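Fructokinase (Vibrio cholerae serotype O1, PDB 5EY7) probably transfers a phosphate group from ATP to fructose, as a metal-binding fructokinase of the PfkB carbohydrate kinase family. Local coordinates at residues 29-34 / 98-103; 41-46 / 307-312. All coordinates share one frame; numbering follows the deposited sequence.

Contact 1 of 2, residues 29-34 / 98-103; sequences VDLIPD and TSTVVV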
loop_
_atom_site.group_PDB
_atom_site.type_symbol
_atom_site.label_atom_id
_atom_site.label_comp_id
_atom_site.label_asym_id
_atom_site.label_seq_id
_atom_site.Cartn_x
_atom_site.Cartn_y
_atom_site.Cartn_z
ATOM N N VAL A 29 6.751 -0.134 7.329
ATOM C CA VAL A 29 6.754 -1.584 7.205
ATOM C C VAL A 29 7.113 -1.961 5.770
ATOM O O VAL A 29 6.404 -1.606 4.827
ATOM C CB VAL A 29 5.393 -2.194 7.586
ATOM C CG1 VAL A 29 5.373 -3.683 7.276
ATOM C CG2 VAL A 29 5.100 -1.949 9.061
ATOM N N ASP A 30 8.231 -2.662 5.612
ATOM C CA ASP A 30 8.698 -3.090 4.299
ATOM C C ASP A 30 8.238 -4.509 3.986
ATOM O O ASP A 30 8.408 -5.416 4.800
ATOM C CB ASP A 30 10.223 -3.016 4.217
ATOM C CG ASP A 30 10.739 -1.593 4.231
ATOM O OD1 ASP A 30 9.917 -0.663 4.376
ATOM O OD2 ASP A 30 11.970 -1.408 4.106
ATOM N N LEU A 31 7.662 -4.689 2.802
ATOM C CA LEU A 31 7.258 -6.008 2.338
ATOM C C LEU A 31 8.250 -6.512 1.300
ATOM O O LEU A 31 8.241 -6.069 0.152
ATOM C CB LEU A 31 5.848 -5.962 1.758
ATOM C CG LEU A 31 4.774 -5.450 2.720
ATOM C CD1 LEU A 31 3.454 -5.222 1.997
ATOM C CD2 LEU A 31 4.598 -6.411 3.884
ATOM N N ILE A 32 9.108 -7.439 1.713
ATOM C CA ILE A 32 10.196 -7.905 0.866
ATOM C C ILE A 32 9.933 -9.316 0.346
ATOM O O ILE A 32 9.570 -10.205 1.117
ATOM C CB ILE A 32 11.543 -7.859 1.625
ATOM C CG1 ILE A 32 11.635 -6.579 2.461
ATOM C CG2 ILE A 32 12.716 -7.957 0.658
ATOM C CD1 ILE A 32 13.027 -6.247 2.956
ATOM N N PRO A 33 10.112 -9.516 -0.976
ATOM C CA PRO A 33 9.782 -10.788 -1.629
ATOM C C PRO A 33 10.525 -11.982 -1.052
ATOM O O PRO A 33 11.755 -12.001 -1.031
ATOM C CB PRO A 33 10.208 -10.557 -3.086
ATOM C CG PRO A 33 10.123 -9.093 -3.266
ATOM C CD PRO A 33 10.571 -8.518 -1.960
ATOM N N ASP A 34 9.769 -12.963 -0.576
ATOM C CA ASP A 34 10.335 -14.239 -0.169
ATOM C C ASP A 34 9.768 -15.323 -1.072
ATOM O O ASP A 34 8.755 -15.943 -0.755
ATOM C CB ASP A 34 10.030 -14.536 1.299
ATOM C CG ASP A 34 11.218 -15.130 2.029
ATOM O OD1 ASP A 34 12.366 -14.770 1.690
ATOM O OD2 ASP A 34 11.006 -15.957 2.942
ATOM N N THR A 98 -0.118 3.988 8.383
ATOM C CA THR A 98 1.315 3.792 8.511
ATOM C C THR A 98 1.904 3.497 7.139
ATOM O O THR A 98 1.355 2.703 6.379
ATOM C CB THR A 98 1.636 2.640 9.483
ATOM O OG1 THR A 98 1.146 2.969 10.790
ATOM C CG2 THR A 98 3.132 2.389 9.549
ATOM N N SER A 99 3.015 4.152 6.824
ATOM C CA SER A 99 3.670 3.999 5.527
ATOM C C SER A 99 4.034 2.547 5.221
ATOM O O SER A 99 4.733 1.895 5.997
ATOM C CB SER A 99 4.928 4.865 5.466
ATOM O OG SER A 99 5.665 4.621 4.281
ATOM N N THR A 100 3.549 2.048 4.089
ATOM C CA THR A 100 3.877 0.698 3.644
ATOM C C THR A 100 4.626 0.731 2.317
ATOM O O THR A 100 4.124 1.255 1.327
ATOM C CB THR A 100 2.619 -0.179 3.481
ATOM O OG1 THR A 100 1.871 -0.193 4.704
ATOM C CG2 THR A 100 3.014 -1.600 3.114
ATOM N N VAL A 101 5.830 0.169 2.304
ATOM C CA VAL A 101 6.636 0.111 1.088
ATOM C C VAL A 101 6.789 -1.320 0.589
ATOM O O VAL A 101 7.168 -2.212 1.345
ATOM C CB VAL A 101 8.039 0.716 1.304
ATOM C CG1 VAL A 101 8.983 0.298 0.180
ATOM C CG2 VAL A 101 7.955 2.234 1.395
ATOM N N VAL A 102 6.478 -1.534 -0.685
ATOM C CA VAL A 102 6.662 -2.831 -1.316
ATOM C C VAL A 102 7.894 -2.808 -2.200
ATOM O O VAL A 102 7.916 -2.141 -3.232
ATOM C CB VAL A 102 5.445 -3.240 -2.169
ATOM C CG1 VAL A 102 5.735 -4.540 -2.920
ATOM C CG2 VAL A 102 4.213 -3.387 -1.296
ATOM N N VAL A 103 8.925 -3.529 -1.788
ATOM C CA VAL A 103 10.126 -3.632 -2.594
ATOM C C VAL A 103 9.979 -4.793 -3.565
ATOM O O VAL A 103 9.581 -5.891 -3.192
ATOM C CB VAL A 103 11.390 -3.810 -1.724
ATOM C CG1 VAL A 103 11.095 -4.685 -0.531
ATOM C CG2 VAL A 103 12.544 -4.370 -2.548
#

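Contact 2 of 2, residues 41-46 / 307-312; sequences KCPGGA and GAMTAL. With NA (sodium ion), chain C.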
loop_
_atom_site.group_PDB
_atom_site.type_symbol
_atom_site.label_atom_id
_atom_site.label_comp_id
_atom_site.label_asym_id
_atom_site.label_seq_id
_atom_site.Cartn_x
_atom_site.Cartn_y
_atom_site.Cartn_z
ATOM N N LYS A 41 7.573 -9.526 6.210
ATOM C CA LYS A 41 7.104 -8.380 6.979
ATOM C C LYS A 41 8.258 -7.779 7.781
ATOM O O LYS A 41 8.523 -8.196 8.911
ATOM C CB LYS A 41 5.958 -8.787 7.906
ATOM C CG LYS A 41 5.321 -7.628 8.659
ATOM C CD LYS A 41 4.278 -8.124 9.650
ATOM C CE LYS A 41 3.606 -6.968 10.370
ATOM N NZ LYS A 41 2.519 -7.426 11.274
ATOM N N CYS A 42 8.936 -6.800 7.189
ATOM C CA CYS A 42 10.143 -6.227 7.779
ATOM C C CYS A 42 9.959 -4.771 8.200
ATOM O O CYS A 42 9.399 -3.968 7.453
ATOM C CB CYS A 42 11.311 -6.327 6.794
ATOM S SG CYS A 42 11.670 -7.997 6.215
ATOM N N PRO A 43 10.440 -4.428 9.405
ATOM C CA PRO A 43 10.462 -3.040 9.876
ATOM C C PRO A 43 11.491 -2.213 9.114
ATOM O O PRO A 43 12.605 -2.684 8.883
ATOM C CB PRO A 43 10.847 -3.177 11.350
ATOM C CG PRO A 43 11.641 -4.433 11.406
ATOM C CD PRO A 43 10.991 -5.356 10.407
ATOM N N GLY A 44 11.115 -0.999 8.726
ATOM C CA GLY A 44 12.000 -0.128 7.975
ATOM C C GLY A 44 11.686 1.342 8.170
ATOM O O GLY A 44 11.064 1.732 9.157
ATOM N N GLY A 45 12.112 2.162 7.215
ATOM C CA GLY A 45 11.966 3.599 7.332
ATOM C C GLY A 45 13.237 4.205 7.885
ATOM O O GLY A 45 13.787 3.710 8.870
ATOM N N ALA A 46 13.695 5.279 7.252
ATOM C CA ALA A 46 14.974 5.901 7.587
ATOM C C ALA A 46 15.146 6.227 9.078
ATOM O O ALA A 46 16.134 5.801 9.676
ATOM C CB ALA A 46 15.182 7.161 6.742
ATOM N N GLY A 307 15.912 -7.251 4.988
ATOM C CA GLY A 307 15.361 -6.332 5.961
ATOM C C GLY A 307 16.392 -5.283 6.318
ATOM O O GLY A 307 17.590 -5.560 6.339
ATOM N N ALA A 308 15.925 -4.074 6.597
ATOM C CA ALA A 308 16.823 -2.955 6.838
ATOM C C ALA A 308 17.571 -3.102 8.156
ATOM O O ALA A 308 18.764 -2.821 8.232
ATOM C CB ALA A 308 16.051 -1.649 6.814
ATOM N N MET A 309 16.868 -3.553 9.186
ATOM C CA MET A 309 17.432 -3.614 10.529
ATOM C C MET A 309 18.109 -4.939 10.841
ATOM O O MET A 309 18.979 -5.009 11.710
ATOM C CB MET A 309 16.344 -3.363 11.573
ATOM C CG MET A 309 15.625 -2.044 11.438
ATOM S SD MET A 309 14.265 -1.937 12.609
ATOM C CE MET A 309 13.574 -0.355 12.167
ATOM N N THR A 310 17.704 -5.983 10.128
ATOM C CA THR A 310 18.042 -7.357 10.489
ATOM C C THR A 310 19.535 -7.641 10.656
ATOM O O THR A 310 19.914 -8.516 11.427
ATOM C CB THR A 310 17.469 -8.339 9.452
ATOM O OG1 THR A 310 17.890 -7.946 8.139
ATOM C CG2 THR A 310 15.948 -8.334 9.511
ATOM N N ALA A 311 20.382 -6.897 9.955
ATOM C CA ALA A 311 21.819 -7.137 10.032
ATOM C C ALA A 311 22.586 -5.966 10.643
ATOM O O ALA A 311 23.801 -5.876 10.490
ATOM C CB ALA A 311 22.371 -7.455 8.650
ATOM N N LEU A 312 21.884 -5.078 11.337
ATOM C CA LEU A 312 22.547 -3.968 12.012
ATOM C C LEU A 312 23.357 -4.501 13.191
ATOM O O LEU A 312 22.804 -5.086 14.119
ATOM C CB LEU A 312 21.533 -2.921 12.468
ATOM C CG LEU A 312 20.803 -2.195 11.335
ATOM C CD1 LEU A 312 19.740 -1.263 11.887
ATOM C CD2 LEU A 312 21.783 -1.423 10.464
HETATM NA NA NA C . 19.185 -5.103 4.189
#

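Contact 1 of 2, residues 29-34 / 98-103
Val103 turns its CG1 into the crowded position between its own backbone N and carbonyl carbon (chi1 37°), which aims this methyl at the neighbouring strand: CG1 comes within 3.2 Å of Leu31 O and 3.6 Å of Ile32 CG1. The strands concerned, 29-33 and 100-103, are the central parallel pair of the four-stranded lid sheet known from PfkB kinases, and their short axes diverge by only 18°. Four backbone hydrogen bonds establish the register. Val29 and Leu31 each use both N and O, bridging Ser99 to Val101 and Val101 to Val103. The straightest of them runs from Leu31 N to Val101 O at 2.9 Å, with 171° at the hydrogen; the last, from Val103 N to Leu31 O, has lengthened to 3.3 Å.

On one face of the sheet Asp30, which binds fructose, lies alongside Val101, its OD1 3.9 Å from Val101 CB. On the other, Leu31 holds CG beside its backbone N, and its CD1 reaches the CG2 methyls of both Thr100 and Val102. Leu31 of the second subunit packs against this leucine, so the face carrying Leu31, Thr100 and Val102 also belongs to the dimer interface. Past the last hydrogen bond Pro33, having no N-H to offer, brings ring atom CD to 3.1 Å from Val103 O.

Contact 2 of 2, residues 41-46 / 307-312
Met309 and Pro43, the two residues most buried by this contact, meet with the thioether running obliquely along the CB-CG edge of the proline ring. Met309 SD is 3.8 Å from Pro43 CG and just as near to Pro43 CB, while the terminal CE carries on past the sulfur to 4.0 Å from CB of the same proline. The methionine gets there by an extended chain: CG stands beside the backbone N, and the two following torsions are close to anti (chi2 174°, chi3 -177°), so that SD and CE come up beside that edge and CE approaches the backbone N of Gly44. Farther back along the side chain, Met309 CG lies 4.0 Å from Pro43 O. Helix 46-56 supplies more packing for the methionine through Ala48, Asn49 and Val52.

Strand 38-44 is an outer strand of the lid sheet within this chain, and here it runs into the di-glycine motif (Gly44-Gly45) of the PfkB family, at the junction of the lid strand and helix 46-56, where Gly45 takes the N-cap position. Gly45 and Ala46 both bind fructose, so the contact borders the sugar site.

Cys42 is the third main contributor. Its side chain points toward the loop, with SG 4.1 Å from Gly307 CA. The carbonyl O of Gly307 coordinates the sodium ion at 2.7 Å, alongside Asp260 OD2 and Ala302 O. One residue on, Ala308 turns its methyl toward the lid strand, placing CB 4.2 Å from Pro43 O.

Contacts 1 and 2 have centres 10 Å apart and share the lid sheet, in which strands 28-33 and 38-44 are antiparallel neighbours joined by backbone hydrogen bonds such as that of Ile32 with Leu40. Their segments alternate along the chain, in the order 29-34, 41-46, 98-103, 307-312. Contact 1 thus ties the middle of the lid together, whereas contact 2 connects its outer strand 38-44 to the loop between helices 285-301 and 315-322. Ile32 bridges the two, its CD1 lying 3.7 Å from Gly307 N and 3.9 Å from Cys42 SG. Asp30 OD1 lies 5.6 Å from Gly45 CA, consistent with both lid strands lining one sugar site, the sodium-binding loop packing against Cys42 and Pro43.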